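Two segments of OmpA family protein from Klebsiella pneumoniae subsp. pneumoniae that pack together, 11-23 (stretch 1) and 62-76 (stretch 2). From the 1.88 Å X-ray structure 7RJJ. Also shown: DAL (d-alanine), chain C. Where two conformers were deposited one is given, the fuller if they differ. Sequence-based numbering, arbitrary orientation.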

# COMPACT_ATOMS: atom_id res chain seq x y z
N SER A 11 4.86 5.23 4.34
CA SER A 11 3.67 4.38 4.61
C SER A 11 2.40 5.22 4.48
O SER A 11 2.44 6.42 4.76
N MSE A 12 1.29 4.58 4.11
CA MSE A 12 0.01 5.26 3.94
C MSE A 12 -1.08 4.50 4.70
O MSE A 12 -1.55 3.47 4.23
N SER A 13 -1.45 5.01 5.88
CA SER A 13 -2.49 4.43 6.71
C SER A 13 -3.84 5.00 6.25
O SER A 13 -4.33 5.98 6.89
N LEU A 14 -4.45 4.37 5.24
CA LEU A 14 -5.67 4.89 4.55
C LEU A 14 -6.88 3.99 4.78
O LEU A 14 -7.81 4.08 3.94
N PHE A 15 -6.93 3.20 5.86
CA PHE A 15 -8.06 2.23 5.94
C PHE A 15 -8.66 2.08 7.34
O PHE A 15 -7.92 2.03 8.34
N ASP A 16 -10.01 1.98 7.35
CA ASP A 16 -10.80 1.70 8.57
C ASP A 16 -10.85 0.18 8.73
O ASP A 16 -10.55 -0.54 7.73
N THR A 17 -11.19 -0.27 9.94
CA THR A 17 -11.28 -1.71 10.30
C THR A 17 -12.05 -2.50 9.24
O THR A 17 -13.10 -2.02 8.80
N GLY A 18 -11.48 -3.63 8.80
CA GLY A 18 -12.09 -4.59 7.86
C GLY A 18 -12.42 -4.01 6.50
O GLY A 18 -13.05 -4.74 5.70
N LYS A 19 -12.01 -2.77 6.23
CA LYS A 19 -12.29 -2.11 4.92
C LYS A 19 -11.02 -2.09 4.07
O LYS A 19 -9.93 -2.04 4.64
N TRP A 20 -11.20 -2.11 2.74
CA TRP A 20 -10.07 -2.04 1.78
C TRP A 20 -10.28 -0.83 0.87
O TRP A 20 -9.39 -0.54 0.07
N VAL A 21 -11.44 -0.17 0.99
CA VAL A 21 -11.70 1.07 0.20
C VAL A 21 -10.84 2.19 0.80
O VAL A 21 -10.57 2.14 2.01
N LEU A 22 -10.41 3.13 -0.05
CA LEU A 22 -9.55 4.25 0.43
C LEU A 22 -10.43 5.22 1.22
O LEU A 22 -11.26 5.90 0.60
N LYS A 23 -10.25 5.25 2.55
CA LYS A 23 -11.09 6.07 3.47
C LYS A 23 -11.06 7.55 3.08
O LYS A 23 -10.14 8.02 2.41
N LEU A 62 -5.90 -11.91 3.15
CA LEU A 62 -6.74 -11.49 2.00
C LEU A 62 -6.98 -9.98 2.07
O LEU A 62 -6.83 -9.30 1.04
N LEU A 63 -7.36 -9.48 3.25
CA LEU A 63 -7.62 -8.03 3.44
C LEU A 63 -6.38 -7.21 3.05
O LEU A 63 -6.56 -6.21 2.33
N SER A 64 -5.20 -7.62 3.51
CA SER A 64 -3.95 -6.88 3.19
C SER A 64 -3.76 -6.81 1.67
O SER A 64 -3.33 -5.77 1.16
N LEU A 65 -4.12 -7.88 0.98
CA LEU A 65 -3.93 -7.92 -0.49
C LEU A 65 -4.98 -7.02 -1.15
O LEU A 65 -4.63 -6.31 -2.11
N LYS A 66 -6.22 -7.01 -0.63
CA LYS A 66 -7.26 -6.13 -1.24
C LYS A 66 -6.86 -4.66 -1.06
O LYS A 66 -7.18 -3.85 -1.94
N ARG A 67 -6.15 -4.35 0.02
CA ARG A 67 -5.74 -2.94 0.28
C ARG A 67 -4.68 -2.55 -0.75
O ARG A 67 -4.73 -1.41 -1.23
N ALA A 68 -3.75 -3.46 -1.02
CA ALA A 68 -2.70 -3.19 -2.03
C ALA A 68 -3.39 -3.02 -3.39
O ALA A 68 -3.04 -2.09 -4.10
N GLU A 69 -4.42 -3.82 -3.65
CA GLU A 69 -5.14 -3.70 -4.95
C GLU A 69 -5.89 -2.36 -5.05
O GLU A 69 -5.94 -1.81 -6.16
N SER A 70 -6.47 -1.87 -3.94
CA SER A 70 -7.19 -0.56 -3.97
C SER A 70 -6.21 0.56 -4.34
O SER A 70 -6.59 1.43 -5.14
N VAL A 71 -5.02 0.56 -3.75
CA VAL A 71 -3.97 1.58 -4.04
C VAL A 71 -3.48 1.39 -5.47
O VAL A 71 -3.41 2.39 -6.20
N ARG A 72 -3.21 0.15 -5.89
CA ARG A 72 -2.79 -0.09 -7.30
C ARG A 72 -3.86 0.51 -8.22
O ARG A 72 -3.50 1.32 -9.10
N ASP A 73 -5.12 0.16 -7.98
CA ASP A 73 -6.25 0.63 -8.84
C ASP A 73 -6.29 2.16 -8.89
O ASP A 73 -6.53 2.71 -9.98
N TRP A 74 -6.06 2.82 -7.75
CA TRP A 74 -6.10 4.31 -7.75
C TRP A 74 -4.96 4.85 -8.61
O TRP A 74 -5.17 5.71 -9.46
N MSE A 75 -3.75 4.32 -8.39
CA MSE A 75 -2.58 4.80 -9.12
C MSE A 75 -2.76 4.59 -10.62
O MSE A 75 -2.40 5.44 -11.42
N ARG A 76 -3.36 3.47 -11.00
CA ARG A 76 -3.53 3.15 -12.44
C ARG A 76 -4.66 3.98 -13.04
O ARG A 76 -4.43 4.60 -14.07

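Stretch 1 is an irregular segment that packs along the helix of stretch 2. Met12, a selenomethionine, points toward the helix with chi1 m, chi2 t and chi3 m. Its CE lies 3.9 Å from Val71 CG1. Leu14 (m, t) starts sideways, but its end comes nearer, with CD1 4.4 Å from Val71 CG2. Phe15 (chi1 m) points inward. Arg67 CG sits over its ring face, 3.7 Å from the centroid, while Val71 CG2 lies at the ring edge.

A type II turn from Asp16 to Lys19 follows, and the side chains of Asp16, Thr17 and Lys19 point away. The backbone does the work here. Lys19 O accepts hydrogen bonds from Arg67 NE (3.0 Å) and Arg67 NH2 (2.9 Å). D-alanine is held from both stretches: its O accepts from Gly18 N (2.8 Å) and Arg67 NH2 (2.8 Å), and its OXT from Arg67 NH1 (3.0 Å). The extended Arg67 (m, t, t) thus ties turn and ligand together.

Trp20 (chi1 p) points toward the helix. Lys66 crosses its ring face: CD makes a CH-pi contact, and NZ a cation-pi contact 4.3 Å from the six-membered ring centroid. Ser70 OG (chi1 m) donates to Trp20 O at 2.6 Å. Val21 turns away. Leu22 (m, t) points in again, placing CD2 3.9 Å from Val71 CG2 and CD1 3.8 Å from Trp74 CB.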

# COMPACT_ATOMS: atom_id res chain seq x y z
CB SER A 11 3.75 3.78 5.99
OG SER A 11 2.70 2.85 6.19
CB MSE A 12 -0.35 5.37 2.45
CG MSE A 12 0.48 6.38 1.66
SE MSE A 12 -0.11 6.46 -0.22
CE MSE A 12 0.10 4.60 -0.75
CB SER A 13 -2.21 4.72 8.17
OG SER A 13 -0.93 4.21 8.53
CB LEU A 14 -5.40 4.91 3.04
CG LEU A 14 -4.09 5.53 2.56
CD1 LEU A 14 -3.94 5.37 1.05
CD2 LEU A 14 -3.99 6.99 2.96
CB PHE A 15 -7.55 0.84 5.53
CG PHE A 15 -6.85 0.82 4.21
CD1 PHE A 15 -7.57 0.78 3.03
CD2 PHE A 15 -5.47 0.89 4.14
CE1 PHE A 15 -6.93 0.81 1.80
CE2 PHE A 15 -4.83 0.92 2.92
CZ PHE A 15 -5.56 0.87 1.75
CB ASP A 16 -12.21 2.28 8.50
CG ASP A 16 -12.28 3.82 8.56
OD1 ASP A 16 -11.47 4.46 9.25
OD2 ASP A 16 -13.14 4.37 7.83
CB THR A 17 -11.94 -1.87 11.68
OG1 THR A 17 -11.13 -1.14 12.61
CG2 THR A 17 -12.07 -3.32 12.11
CB LYS A 19 -12.76 -0.67 5.12
CG LYS A 19 -14.08 -0.48 5.86
CD LYS A 19 -15.28 -0.96 5.08
CE LYS A 19 -16.58 -0.72 5.81
NZ LYS A 19 -16.81 0.72 6.06
CB TRP A 20 -9.92 -3.36 1.00
CG TRP A 20 -11.13 -3.77 0.22
CD1 TRP A 20 -11.45 -3.43 -1.07
CD2 TRP A 20 -12.19 -4.63 0.67
NE1 TRP A 20 -12.64 -4.00 -1.44
CE2 TRP A 20 -13.11 -4.75 -0.39
CE3 TRP A 20 -12.45 -5.30 1.88
CZ2 TRP A 20 -14.27 -5.52 -0.29
CZ3 TRP A 20 -13.60 -6.05 1.98
CH2 TRP A 20 -14.49 -6.16 0.91
CB VAL A 21 -13.19 1.46 0.20
CG1 VAL A 21 -14.03 0.49 -0.61
CG2 VAL A 21 -13.73 1.61 1.62
CB LEU A 22 -8.88 4.88 -0.80
CG LEU A 22 -7.93 3.93 -1.53
CD1 LEU A 22 -7.56 4.45 -2.90
CD2 LEU A 22 -6.68 3.67 -0.69
CB LYS A 23 -10.62 5.95 4.93
CG LYS A 23 -9.33 6.70 5.26
CD LYS A 23 -8.92 6.65 6.73
CE LYS A 23 -7.64 7.42 6.98
NZ LYS A 23 -7.23 7.39 8.40
CB LEU A 62 -8.07 -12.25 2.01
CG LEU A 62 -9.05 -11.88 0.89
CD1 LEU A 62 -8.48 -12.19 -0.49
CD2 LEU A 62 -10.38 -12.61 1.07
CB LEU A 63 -7.98 -7.77 4.90
CG LEU A 63 -8.16 -6.30 5.28
CD1 LEU A 63 -9.15 -5.62 4.36
CD2 LEU A 63 -8.59 -6.16 6.74
CB SER A 64 -2.75 -7.50 3.88
OG SER A 64 -2.37 -8.74 3.28
CB LEU A 65 -4.02 -9.38 -0.94
CG LEU A 65 -3.45 -9.70 -2.31
CD1 LEU A 65 -1.97 -9.34 -2.40
CD2 LEU A 65 -3.68 -11.17 -2.61
CB LYS A 66 -8.66 -6.41 -0.66
CG LYS A 66 -9.26 -7.76 -1.04
CD LYS A 66 -10.73 -7.88 -0.73
CE LYS A 66 -11.34 -9.16 -1.26
NZ LYS A 66 -12.79 -9.25 -0.97
CB ARG A 67 -5.22 -2.79 1.71
CG ARG A 67 -6.35 -2.82 2.74
CD ARG A 67 -5.88 -2.87 4.18
NE ARG A 67 -7.06 -2.63 5.01
CZ ARG A 67 -7.14 -2.82 6.32
NH1 ARG A 67 -6.11 -3.28 7.02
NH2 ARG A 67 -8.28 -2.53 6.93
CB ALA A 68 -1.69 -4.31 -2.04
CB GLU A 69 -6.08 -4.89 -5.15
CG GLU A 69 -5.34 -6.19 -5.36
CD GLU A 69 -6.23 -7.43 -5.36
OE1 GLU A 69 -7.41 -7.30 -5.01
OE2 GLU A 69 -5.72 -8.51 -5.70
CB SER A 70 -7.88 -0.26 -2.66
OG SER A 70 -8.96 -1.15 -2.41
CB VAL A 71 -2.84 1.53 -2.99
CG1 VAL A 71 -1.65 2.39 -3.38
CG2 VAL A 71 -3.34 1.92 -1.62
CB ARG A 72 -2.64 -1.59 -7.60
CG ARG A 72 -2.41 -1.91 -9.07
CD ARG A 72 -2.69 -3.37 -9.38
NE ARG A 72 -4.11 -3.65 -9.18
CZ ARG A 72 -4.63 -4.85 -8.97
NH1 ARG A 72 -3.85 -5.91 -8.90
NH2 ARG A 72 -5.93 -4.97 -8.78
CB ASP A 73 -7.60 0.09 -8.35
CG ASP A 73 -7.81 -1.40 -8.50
OD1 ASP A 73 -6.91 -2.09 -9.01
OD2 ASP A 73 -8.91 -1.86 -8.10
CB TRP A 74 -6.03 4.85 -6.32
CG TRP A 74 -6.27 6.32 -6.22
CD1 TRP A 74 -7.45 6.94 -5.93
CD2 TRP A 74 -5.30 7.37 -6.40
NE1 TRP A 74 -7.28 8.30 -5.90
CE2 TRP A 74 -5.98 8.59 -6.20
CE3 TRP A 74 -3.94 7.40 -6.71
CZ2 TRP A 74 -5.33 9.83 -6.30
CZ3 TRP A 74 -3.30 8.62 -6.81
CH2 TRP A 74 -3.99 9.82 -6.61
CB MSE A 75 -1.32 4.07 -8.65
CG MSE A 75 -0.98 4.30 -7.20
SE MSE A 75 -0.41 6.14 -6.84
CE MSE A 75 -0.49 6.11 -4.89
CB ARG A 76 -3.85 1.66 -12.59
CG ARG A 76 -4.21 1.19 -14.00
CD ARG A 76 -4.86 -0.16 -13.91
NE ARG A 76 -6.14 -0.13 -13.22
CZ ARG A 76 -6.69 -1.15 -12.58
NH1 ARG A 76 -6.08 -2.32 -12.52
NH2 ARG A 76 -7.87 -0.99 -12.01
N DAL C . -7.41 -6.61 11.25
CA DAL C . -8.46 -5.59 10.98
CB DAL C . -9.73 -6.27 10.54
C DAL C . -7.96 -4.59 9.93
O DAL C . -8.75 -3.85 9.34
OXT DAL C . -6.76 -4.47 9.66